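Local coordinates for protein tannase (Fusobacterium nucleatum subsp. nucleatum ATCC 25586, PDB 6YQ4) that acts as a tannase against gallotannins, probably by hydrolysing their ester bonds, and binds a magnesium ion, at residues Y219-G225 / T344-M350; K300-S304 / V338-V342. All blocks are in the same frame, centred on the assembly; numbering follows the deposited sequence. Where two conformers were deposited one is given.

Contact 1. Residues Y219-G225 / T344-M350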
loop_
_atom_site.group_PDB
_atom_site.type_symbol
_atom_site.label_atom_id
_atom_site.label_comp_id
_atom_site.label_asym_id
_atom_site.label_seq_id
_atom_site.Cartn_x
_atom_site.Cartn_y
_atom_site.Cartn_z
ATOM N N TYR A 219 13.250 -4.701 -9.016
ATOM C CA TYR A 219 12.947 -3.779 -10.112
ATOM C C TYR A 219 13.941 -3.927 -11.258
ATOM O O TYR A 219 13.567 -3.805 -12.428
ATOM C CB TYR A 219 12.942 -2.349 -9.585
ATOM C CG TYR A 219 12.233 -1.346 -10.478
ATOM C CD1 TYR A 219 12.940 -0.635 -11.439
ATOM C CD2 TYR A 219 10.865 -1.140 -10.384
ATOM C CE1 TYR A 219 12.299 0.298 -12.263
ATOM C CE2 TYR A 219 10.211 -0.214 -11.197
ATOM C CZ TYR A 219 10.946 0.509 -12.137
ATOM O OH TYR A 219 10.333 1.431 -12.960
ATOM N N GLU A 220 15.195 -4.225 -10.946
ATOM C CA GLU A 220 16.202 -4.436 -11.969
ATOM C C GLU A 220 16.153 -5.842 -12.550
ATOM O O GLU A 220 16.451 -6.030 -13.730
ATOM C CB GLU A 220 17.577 -4.132 -11.372
ATOM C CG GLU A 220 17.719 -2.653 -10.998
ATOM C CD GLU A 220 17.206 -1.737 -12.104
ATOM O OE1 GLU A 220 16.517 -0.750 -11.790
ATOM O OE2 GLU A 220 17.494 -2.004 -13.299
ATOM N N TRP A 221 15.801 -6.842 -11.744
ATOM C CA TRP A 221 15.478 -8.147 -12.300
ATOM C C TRP A 221 14.420 -8.028 -13.398
ATOM O O TRP A 221 14.622 -8.491 -14.525
ATOM C CB TRP A 221 15.015 -9.082 -11.185
ATOM C CG TRP A 221 14.563 -10.382 -11.718
ATOM C CD1 TRP A 221 15.340 -11.376 -12.222
ATOM C CD2 TRP A 221 13.213 -10.820 -11.835
ATOM N NE1 TRP A 221 14.555 -12.422 -12.650
ATOM C CE2 TRP A 221 13.242 -12.101 -12.428
ATOM C CE3 TRP A 221 11.979 -10.243 -11.528
ATOM C CZ2 TRP A 221 12.086 -12.825 -12.687
ATOM C CZ3 TRP A 221 10.833 -10.972 -11.788
ATOM C CH2 TRP A 221 10.894 -12.248 -12.358
ATOM N N MET A 222 13.308 -7.360 -13.101
ATOM C CA MET A 222 12.294 -7.119 -14.124
ATOM C C MET A 222 12.810 -6.251 -15.281
ATOM O O MET A 222 12.646 -6.606 -16.453
ATOM C CB MET A 222 11.070 -6.482 -13.484
ATOM C CG MET A 222 9.805 -6.715 -14.278
ATOM S SD MET A 222 8.343 -6.949 -13.267
ATOM C CE MET A 222 8.912 -8.311 -12.303
ATOM N N TYR A 223 13.433 -5.106 -14.992
ATOM C CA TYR A 223 13.585 -4.074 -16.013
ATOM C C TYR A 223 15.024 -3.856 -16.490
ATOM O O TYR A 223 15.301 -2.857 -17.166
ATOM C CB TYR A 223 12.971 -2.767 -15.503
ATOM C CG TYR A 223 11.482 -2.861 -15.399
ATOM C CD1 TYR A 223 10.856 -2.893 -14.161
ATOM C CD2 TYR A 223 10.690 -2.974 -16.542
ATOM C CE1 TYR A 223 9.483 -3.022 -14.056
ATOM C CE2 TYR A 223 9.293 -3.124 -16.436
ATOM C CZ TYR A 223 8.711 -3.141 -15.191
ATOM O OH TYR A 223 7.351 -3.264 -15.061
ATOM N N ASN A 224 15.944 -4.757 -16.167
ATOM C CA ASN A 224 17.282 -4.681 -16.734
ATOM C C ASN A 224 17.216 -4.728 -18.258
ATOM O O ASN A 224 16.483 -5.530 -18.844
ATOM C CB ASN A 224 18.133 -5.840 -16.215
ATOM C CG ASN A 224 19.567 -5.745 -16.645
ATOM O OD1 ASN A 224 20.048 -6.572 -17.414
ATOM N ND2 ASN A 224 20.270 -4.742 -16.139
ATOM N N GLY A 225 17.984 -3.856 -18.898
ATOM C CA GLY A 225 18.023 -3.768 -20.338
ATOM C C GLY A 225 17.110 -2.718 -20.931
ATOM O O GLY A 225 17.296 -2.345 -22.091
ATOM N N THR A 344 8.231 -7.037 -20.491
ATOM C CA THR A 344 8.696 -5.958 -19.629
ATOM C C THR A 344 9.529 -4.917 -20.368
ATOM O O THR A 344 9.784 -3.847 -19.802
ATOM C CB THR A 344 9.500 -6.537 -18.463
ATOM O OG1 THR A 344 10.434 -7.498 -18.967
ATOM C CG2 THR A 344 8.570 -7.231 -17.497
ATOM N N HIS A 345 9.952 -5.201 -21.605
ATOM C CA HIS A 345 10.749 -4.282 -22.400
ATOM C C HIS A 345 9.907 -3.455 -23.360
ATOM O O HIS A 345 10.451 -2.851 -24.289
ATOM C CB HIS A 345 11.813 -5.061 -23.171
ATOM C CG HIS A 345 12.997 -5.427 -22.340
ATOM N ND1 HIS A 345 12.875 -6.029 -21.103
ATOM C CD2 HIS A 345 14.321 -5.253 -22.549
ATOM C CE1 HIS A 345 14.077 -6.218 -20.592
ATOM N NE2 HIS A 345 14.972 -5.760 -21.451
ATOM N N ILE A 346 8.592 -3.431 -23.171
ATOM C CA ILE A 346 7.717 -2.897 -24.201
ATOM C C ILE A 346 7.561 -1.397 -23.977
ATOM O O ILE A 346 7.911 -0.594 -24.852
ATOM C CB ILE A 346 6.382 -3.670 -24.238
ATOM C CG1 ILE A 346 6.584 -4.955 -25.068
ATOM C CG2 ILE A 346 5.251 -2.820 -24.820
ATOM C CD1 ILE A 346 5.317 -5.729 -25.378
ATOM N N GLY A 347 7.096 -0.984 -22.807
ATOM C CA GLY A 347 7.099 0.435 -22.530
ATOM C C GLY A 347 8.506 0.940 -22.240
ATOM O O GLY A 347 9.490 0.200 -22.248
ATOM N N ASP A 348 8.596 2.242 -21.975
ATOM C CA ASP A 348 9.788 2.793 -21.343
ATOM C C ASP A 348 9.761 2.465 -19.862
ATOM O O ASP A 348 8.703 2.403 -19.250
ATOM C CB ASP A 348 9.847 4.311 -21.488
ATOM C CG ASP A 348 10.449 4.759 -22.789
ATOM O OD1 ASP A 348 11.070 3.961 -23.526
ATOM O OD2 ASP A 348 10.284 5.946 -23.072
ATOM N N ARG A 349 10.931 2.274 -19.276
ATOM C CA ARG A 349 11.013 2.094 -17.834
ATOM C C ARG A 349 10.610 3.393 -17.144
ATOM O O ARG A 349 10.671 4.466 -17.732
ATOM C CB ARG A 349 12.434 1.662 -17.428
ATOM C CG ARG A 349 13.164 2.585 -16.447
ATOM C CD ARG A 349 14.701 2.536 -16.565
ATOM N NE ARG A 349 15.264 1.193 -16.723
ATOM C CZ ARG A 349 15.867 0.497 -15.758
ATOM N NH1 ARG A 349 16.344 -0.712 -16.014
ATOM N NH2 ARG A 349 15.986 0.995 -14.532
ATOM N N MET A 350 10.188 3.287 -15.886
ATOM C CA MET A 350 9.812 4.471 -15.120
ATOM C C MET A 350 10.940 4.967 -14.215
ATOM O O MET A 350 11.554 5.999 -14.479
ATOM C CB MET A 350 8.586 4.176 -14.279
ATOM C CG MET A 350 7.874 5.420 -13.850
ATOM S SD MET A 350 6.707 5.124 -12.538
ATOM C CE MET A 350 7.067 6.490 -11.423
#
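Arg349 and Glu220 carry the ionic part of this contact. In one of the two conformers modelled for this arginine, the guanidinium meets the carboxylate end-on: NH1 lies 3.2 Å from Glu220 OE2 and NH2 3.3 Å from Glu220 OE1. The planes are only 21° apart, each oxygen accepts through its syn lone pair, and the NH1 bond is close to straight at 164°. The CB of Glu220 points away from segment 344-350; a bend at chi2 (-46°) brings the carboxylate back, and OE2 is also held by Ser265. In the same arginine conformer NH1 makes a weak bond to Tyr223 O at 2.6 Å, NE binds Val226 O, and Tyr223 CB lies over one guanidinium face.

These bonds join the C-terminal part of helix 212-223, which follows strand 202-206 of the central sheet, to a loop. Both segments belong to the long insertion between the adjacent strands 202-206 and 435-439, consistent with a lid on an alpha/beta-hydrolase core.

Met350 N makes a weak bond of 3.5 Å to Tyr219 OH, a hydroxyl also bonded to Lys445 O and Lys351 N. The His345 ring turns an edge to Asn224 O, which lies 3.0 Å from His345 NE2.

Packing around Thr344 is partly apolar. Its CG2 meets Met222 CG at 3.5 Å, whereas OG1 bonds back to Asp341 O and Leu340 O. The carbonyl oxygen Thr344 O lies in the plane of the Tyr223 ring at its edge, 3.5 Å from CE2. One helical turn apart, Tyr223 CD1 sits 3.8 Å above the centre of the Tyr219 ring.

Contact 2. Residues K300-S304 / V338-V342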
loop_
_atom_site.group_PDB
_atom_site.type_symbol
_atom_site.label_atom_id
_atom_site.label_comp_id
_atom_site.label_asym_id
_atom_site.label_seq_id
_atom_site.Cartn_x
_atom_site.Cartn_y
_atom_site.Cartn_z
ATOM N N LYS A 300 9.854 -16.707 -12.489
ATOM C CA LYS A 300 9.562 -15.935 -13.696
ATOM C C LYS A 300 8.402 -16.540 -14.485
ATOM O O LYS A 300 7.582 -15.806 -15.054
ATOM C CB LYS A 300 10.818 -15.857 -14.570
ATOM C CG LYS A 300 10.573 -15.346 -15.998
ATOM C CD LYS A 300 11.873 -15.068 -16.754
ATOM C CE LYS A 300 12.730 -14.042 -16.017
ATOM N NZ LYS A 300 14.033 -13.769 -16.718
ATOM N N THR A 301 8.321 -17.884 -14.535
ATOM C CA THR A 301 7.194 -18.554 -15.189
ATOM C C THR A 301 5.895 -18.301 -14.431
ATOM O O THR A 301 4.826 -18.154 -15.036
ATOM C CB THR A 301 7.482 -20.061 -15.309
ATOM O OG1 THR A 301 8.563 -20.270 -16.222
ATOM C CG2 THR A 301 6.260 -20.848 -15.806
ATOM N N TYR A 302 5.971 -18.237 -13.102
ATOM C CA TYR A 302 4.811 -17.851 -12.307
ATOM C C TYR A 302 4.338 -16.440 -12.663
ATOM O O TYR A 302 3.138 -16.208 -12.860
ATOM C CB TYR A 302 5.149 -17.944 -10.818
ATOM C CG TYR A 302 4.059 -17.436 -9.914
ATOM C CD1 TYR A 302 2.981 -18.241 -9.581
ATOM C CD2 TYR A 302 4.094 -16.155 -9.409
ATOM C CE1 TYR A 302 1.979 -17.777 -8.776
ATOM C CE2 TYR A 302 3.086 -15.681 -8.601
ATOM C CZ TYR A 302 2.041 -16.501 -8.287
ATOM O OH TYR A 302 1.047 -16.033 -7.466
ATOM N N LEU A 303 5.267 -15.476 -12.735
ATOM C CA LEU A 303 4.863 -14.114 -13.059
ATOM C C LEU A 303 4.216 -14.038 -14.428
ATOM O O LEU A 303 3.210 -13.339 -14.616
ATOM C CB LEU A 303 6.055 -13.172 -13.010
ATOM C CG LEU A 303 6.632 -12.777 -11.675
ATOM C CD1 LEU A 303 7.187 -11.382 -11.844
ATOM C CD2 LEU A 303 5.544 -12.802 -10.634
ATOM N N SER A 304 4.797 -14.731 -15.407
ATOM C CA SER A 304 4.259 -14.656 -16.751
ATOM C C SER A 304 2.828 -15.172 -16.788
ATOM O O SER A 304 2.027 -14.715 -17.605
ATOM C CB SER A 304 5.160 -15.434 -17.709
ATOM O OG SER A 304 4.836 -16.819 -17.708
ATOM N N VAL A 338 3.277 -16.378 -22.301
ATOM C CA VAL A 338 3.744 -14.988 -22.204
ATOM C C VAL A 338 5.249 -15.003 -21.992
ATOM O O VAL A 338 5.725 -15.530 -20.980
ATOM C CB VAL A 338 3.072 -14.218 -21.052
ATOM C CG1 VAL A 338 3.762 -12.870 -20.830
ATOM C CG2 VAL A 338 1.610 -14.022 -21.336
ATOM N N ASN A 339 5.997 -14.417 -22.919
ATOM C CA ASN A 339 7.444 -14.291 -22.738
ATOM C C ASN A 339 7.688 -13.061 -21.866
ATOM O O ASN A 339 7.737 -11.926 -22.351
ATOM C CB ASN A 339 8.153 -14.201 -24.082
ATOM C CG ASN A 339 9.665 -14.167 -23.937
ATOM O OD1 ASN A 339 10.184 -13.794 -22.880
ATOM N ND2 ASN A 339 10.384 -14.555 -24.998
ATOM N N LEU A 340 7.851 -13.295 -20.554
ATOM C CA LEU A 340 7.856 -12.192 -19.591
ATOM C C LEU A 340 8.949 -11.167 -19.892
ATOM O O LEU A 340 8.726 -9.959 -19.747
ATOM C CB LEU A 340 8.015 -12.716 -18.168
ATOM C CG LEU A 340 7.830 -11.598 -17.135
ATOM C CD1 LEU A 340 6.335 -11.226 -16.938
ATOM C CD2 LEU A 340 8.517 -11.937 -15.806
ATOM N N ASP A 341 10.130 -11.624 -20.311
ATOM C CA ASP A 341 11.207 -10.693 -20.650
ATOM C C ASP A 341 10.754 -9.708 -21.719
ATOM O O ASP A 341 10.862 -8.488 -21.545
ATOM C CB ASP A 341 12.441 -11.460 -21.130
ATOM C CG ASP A 341 13.230 -12.091 -19.990
ATOM O OD1 ASP A 341 12.895 -11.850 -18.796
ATOM O OD2 ASP A 341 14.186 -12.839 -20.304
ATOM N N VAL A 342 10.237 -10.225 -22.838
ATOM C CA VAL A 342 9.752 -9.356 -23.905
ATOM C C VAL A 342 8.676 -8.413 -23.377
ATOM O O VAL A 342 8.644 -7.223 -23.728
ATOM C CB VAL A 342 9.237 -10.201 -25.087
ATOM C CG1 VAL A 342 8.715 -9.295 -26.215
ATOM C CG2 VAL A 342 10.324 -11.145 -25.590
HETATM O O HOH W 1 3.578 -17.928 -19.729
#
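Lys300, Leu303 and Ser304 of helix 298-316 pack against Val338, Leu340 and Asp341, where strand 335-338 of a two-stranded hairpin passes into the short helix 340-344; the contact is apolar in the middle, with a salt bridge to one side and a water to the other. The backbones come close, Ser304 CA lying 5.2 Å from Leu340 CA.

Leu340 is the central side chain. Its chi1 of -172° turns CG away from the backbone N and over helix 298-316, where the two methyls spread: CD1 rests 4.0 Å from Ser304 CA, and CD2 lies 3.9 Å from Leu303 CB and next to the CG of Lys300. The lysine chain continues past the leucine, and a bend at chi3 (-58°) directs its ammonium to the carboxylate of Asp341, with NZ 3.0 Å from OD1 on the syn lone pair. Asn296 OD1 takes a further bond from NZ, so the ammonium is shared between the Asp341 carboxylate and the Asn296 side chain. Asp341 stands in the first turn after the N-cap residue Asn339, where a negative charge would probably suit the helix dipole.

Beyond Leu340, Ser304 CB abuts Val338 O at 3.3 Å. A water bridges the same two residues, 2.6 Å from Ser304 OG and accepting from Val338 N at 3.0 Å.

Further along helix 298-316, Ile307 packs on both Val338 and Leu340, and Arg308 also touches Val338. Leu303 is also packed by Trp221 and Met222 of helix 212-223 and by Ala453 of helix 450-461.

How the contacts relate
The two contacts lie with their centres about 13 Å apart, on the same side of the chain's centre and away from the magnesium site. Along the chain the segments run 219-225, 300-304, 338-342, 344-350, so both ends of contact 2 fall between those of contact 1. Helix 340-344 serves both: its start packs in contact 2, and the chain leads from it directly into segment 344-350 of contact 1. Direct packing joins them, with Met222 CE 3.6 Å from Leu303 CD1 and Trp221 CH2 4.2 Å from Leu340 CD2. Helices 212-223, 298-316 and 340-344 thus form one cluster within the inserted, probably lid-forming region.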